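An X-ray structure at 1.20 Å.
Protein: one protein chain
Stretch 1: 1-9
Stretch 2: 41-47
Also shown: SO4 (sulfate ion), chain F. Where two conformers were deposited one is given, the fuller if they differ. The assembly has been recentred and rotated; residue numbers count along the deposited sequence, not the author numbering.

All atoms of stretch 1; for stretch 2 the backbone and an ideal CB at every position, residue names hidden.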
# COMPACT_ATOMS: atom_id res chain seq x y z
N MET B 1 1.98 -5.91 -12.18
CA MET B 1 0.55 -5.70 -12.05
C MET B 1 -0.18 -5.45 -13.37
O MET B 1 0.28 -4.69 -14.23
CB MET B 1 0.48 -4.45 -11.15
CG MET B 1 -0.92 -4.13 -10.82
SD MET B 1 -1.19 -2.88 -9.58
CE MET B 1 -0.48 -3.70 -8.14
N GLU B 2 -1.37 -6.04 -13.57
CA GLU B 2 -2.07 -5.73 -14.83
C GLU B 2 -2.52 -4.28 -14.95
O GLU B 2 -2.72 -3.61 -13.96
CB GLU B 2 -3.26 -6.65 -15.11
CG GLU B 2 -4.38 -6.49 -14.11
CD GLU B 2 -5.66 -7.25 -14.31
OE1 GLU B 2 -6.70 -6.75 -13.83
OE2 GLU B 2 -5.67 -8.34 -14.91
N GLU B 3 -2.65 -3.77 -16.17
CA GLU B 3 -2.92 -2.37 -16.45
C GLU B 3 -4.10 -1.81 -15.68
O GLU B 3 -4.03 -0.71 -15.11
CB GLU B 3 -3.18 -2.18 -17.97
CG GLU B 3 -3.26 -0.70 -18.32
CD GLU B 3 -3.08 -0.42 -19.79
OE1 GLU B 3 -3.52 0.69 -20.18
OE2 GLU B 3 -2.52 -1.22 -20.56
N ALA B 4 -5.23 -2.53 -15.63
CA ALA B 4 -6.39 -1.99 -14.95
C ALA B 4 -6.13 -1.79 -13.46
O ALA B 4 -6.57 -0.79 -12.86
CB ALA B 4 -7.63 -2.88 -15.12
N LYS B 5 -5.41 -2.75 -12.85
CA LYS B 5 -5.03 -2.58 -11.45
C LYS B 5 -4.02 -1.47 -11.26
O LYS B 5 -4.13 -0.69 -10.31
CB LYS B 5 -4.50 -3.93 -10.95
CG LYS B 5 -5.63 -4.94 -10.77
CD LYS B 5 -5.02 -6.25 -10.29
CE LYS B 5 -6.15 -7.25 -10.15
NZ LYS B 5 -5.65 -8.59 -9.79
N GLN B 6 -3.04 -1.35 -12.16
CA GLN B 6 -2.07 -0.31 -12.07
C GLN B 6 -2.72 1.07 -12.15
O GLN B 6 -2.31 2.02 -11.46
CB GLN B 6 -1.01 -0.45 -13.19
CG GLN B 6 0.12 0.59 -13.01
CD GLN B 6 0.88 0.19 -11.75
OE1 GLN B 6 1.44 -0.89 -11.66
NE2 GLN B 6 0.94 1.05 -10.75
N LYS B 7 -3.78 1.20 -12.95
CA LYS B 7 -4.50 2.50 -13.04
C LYS B 7 -5.17 2.86 -11.74
O LYS B 7 -5.21 4.04 -11.34
CB LYS B 7 -5.52 2.42 -14.19
CG LYS B 7 -4.85 2.46 -15.59
CD LYS B 7 -5.89 2.47 -16.73
CE LYS B 7 -5.15 2.51 -18.06
NZ LYS B 7 -6.05 2.55 -19.22
N VAL B 8 -5.73 1.87 -11.02
CA VAL B 8 -6.26 2.14 -9.66
C VAL B 8 -5.15 2.65 -8.75
O VAL B 8 -5.32 3.67 -8.05
CB VAL B 8 -6.89 0.87 -9.11
CG1 VAL B 8 -7.25 0.98 -7.63
CG2 VAL B 8 -8.13 0.50 -9.93
N VAL B 9 -4.03 1.88 -8.69
CA VAL B 9 -2.95 2.28 -7.81
C VAL B 9 -2.44 3.69 -8.16
O VAL B 9 -2.20 4.54 -7.29
CB VAL B 9 -1.81 1.27 -7.88
CG1 VAL B 9 -0.57 1.70 -7.12
CG2 VAL B 9 -2.31 -0.05 -7.29
N UNK B 41 -14.38 -6.73 -8.97
CA UNK B 41 -13.42 -7.84 -8.91
C UNK B 41 -12.00 -7.36 -8.81
O UNK B 41 -11.21 -7.91 -8.04
CB UNK B 41 -13.56 -8.74 -10.14
N UNK B 42 -11.63 -6.34 -9.60
CA UNK B 42 -10.22 -5.94 -9.49
C UNK B 42 -9.90 -5.27 -8.19
O UNK B 42 -8.80 -5.50 -7.65
CB UNK B 42 -9.84 -5.00 -10.64
N UNK B 43 -10.82 -4.47 -7.65
CA UNK B 43 -10.58 -3.87 -6.34
C UNK B 43 -10.46 -4.95 -5.27
O UNK B 43 -9.61 -4.86 -4.37
CB UNK B 43 -11.70 -2.89 -5.98
N UNK B 44 -11.32 -5.98 -5.35
CA UNK B 44 -11.29 -7.02 -4.34
C UNK B 44 -9.99 -7.78 -4.42
O UNK B 44 -9.42 -8.12 -3.36
CB UNK B 44 -12.48 -7.97 -4.50
N UNK B 45 -9.49 -8.07 -5.63
CA UNK B 45 -8.20 -8.75 -5.74
C UNK B 45 -7.08 -7.92 -5.17
O UNK B 45 -6.21 -8.45 -4.49
CB UNK B 45 -7.90 -9.09 -7.20
N UNK B 46 -7.11 -6.60 -5.38
CA UNK B 46 -6.10 -5.73 -4.77
C UNK B 46 -6.23 -5.71 -3.24
O UNK B 46 -5.17 -5.60 -2.58
CB UNK B 46 -6.22 -4.31 -5.32
N UNK B 47 -7.44 -5.78 -2.69
CA UNK B 47 -7.55 -5.92 -1.21
C UNK B 47 -6.99 -7.25 -0.79
O UNK B 47 -6.25 -7.30 0.22
CB UNK B 47 -9.00 -5.79 -0.74
S SO4 F . -2.24 -8.92 -11.63
O1 SO4 F . -3.70 -9.21 -11.57
O2 SO4 F . -1.70 -9.58 -12.80
O3 SO4 F . -1.54 -9.53 -10.47
O4 SO4 F . -2.07 -7.47 -11.51

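Stretch 2 is one helical run, phi and psi near -65° and -40° throughout, and it crosses the helix of stretch 1 at 73° with axes 10.2 Å apart. At that distance side chains must fill the gap, and the steep angle limits the meeting to a few positions.

Position 41 has its CA-to-CB bond sideways and no stretch 1 atom within 5.5 Å of its ideal CB. Almost any helix-tolerant residue would suit. It is Lys41, whose chain leads away from the contact.

Position 42 is where the CA atoms of the two stretches come nearest, the CA of position 42 lying 6.5 Å from Lys5 CA. CB points toward stretch 1, 4.2 Å from Lys5 CG, with the methyl of Ala4 and the carboxylate of Glu2 close by. The small Ala4 leaves room for a medium aliphatic chain; Val, Leu, Ile or Met could each be argued. The residue is Ile42. Its CD1 lies 3.9 Å from Ala4 CB and 4.2 Å from Val8 CG2, while CG2 sits 3.8 Å from Glu2 OE1, a contact without a hydrogen bond.

Position 43 points its CB away, and nothing lies near it. A short side chain would miss stretch 1, but a longer apolar one could bend back to Val8. Leu43, with chi1 m and chi2 t, does so, bringing CD2 to 3.9 Å from Val8 CG1.

Position 44 is out of reach, so stretch 1 sets no demand. It is Thr44, whose OG1 bonds to a residue elsewhere in the structure.

Position 45 points toward stretch 1, but Lys5 is extended across its front, with NZ 3.5 Å from the ideal CB. That ammonium already donates a hydrogen bond to the sulfate, Lys5 NZ to SO4 O1 at 2.7 Å. A small residue such as Ala or Ser would suit, and an acidic one could be considered for its charge. Ala45 is found, its CB 3.5 Å from Lys5 NZ, letting the lysine lie close to the helix.

Position 46 also faces stretch 1, but from farther back: its ideal CB is 5.5 Å from Lys5 CD. Ahead lie Val8, the aliphatic part of Lys5 and the end of Met1, an apolar setting that asks for reach, so Leu, Met or Phe are candidates. Leu46 uses both branches. CD1 meets Val8 CG1 at 4.0 Å; CD2 lies 4.0 Å from Lys5 CD and 4.0 Å from Met1 CE. It has the largest area covered by stretch 1.

Position 47 is out of reach again and leaves the choice open; it is Val47.

Stretch 2 41-47: KILTALV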
# COMPACT_ATOMS: atom_id res chain seq x y z
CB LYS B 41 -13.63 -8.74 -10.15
CG LYS B 41 -14.89 -9.61 -10.13
CD LYS B 41 -14.83 -10.76 -9.15
CE LYS B 41 -16.05 -11.66 -9.14
NZ LYS B 41 -16.45 -12.26 -10.45
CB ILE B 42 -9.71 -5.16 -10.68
CG1 ILE B 42 -10.27 -3.78 -10.73
CG2 ILE B 42 -9.87 -5.90 -12.01
CD1 ILE B 42 -9.60 -2.93 -11.81
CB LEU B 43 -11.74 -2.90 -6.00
CG LEU B 43 -11.76 -1.63 -6.84
CD1 LEU B 43 -13.05 -0.87 -6.55
CD2 LEU B 43 -10.56 -0.72 -6.53
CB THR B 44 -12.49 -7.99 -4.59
OG1 THR B 44 -13.70 -7.24 -4.50
CG2 THR B 44 -12.50 -9.04 -3.52
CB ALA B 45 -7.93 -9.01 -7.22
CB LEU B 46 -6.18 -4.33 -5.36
CG LEU B 46 -5.72 -4.20 -6.81
CD1 LEU B 46 -6.17 -2.89 -7.36
CD2 LEU B 46 -4.19 -4.32 -6.90
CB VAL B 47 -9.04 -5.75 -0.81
CG1 VAL B 47 -9.19 -6.12 0.65
CG2 VAL B 47 -9.52 -4.34 -1.08
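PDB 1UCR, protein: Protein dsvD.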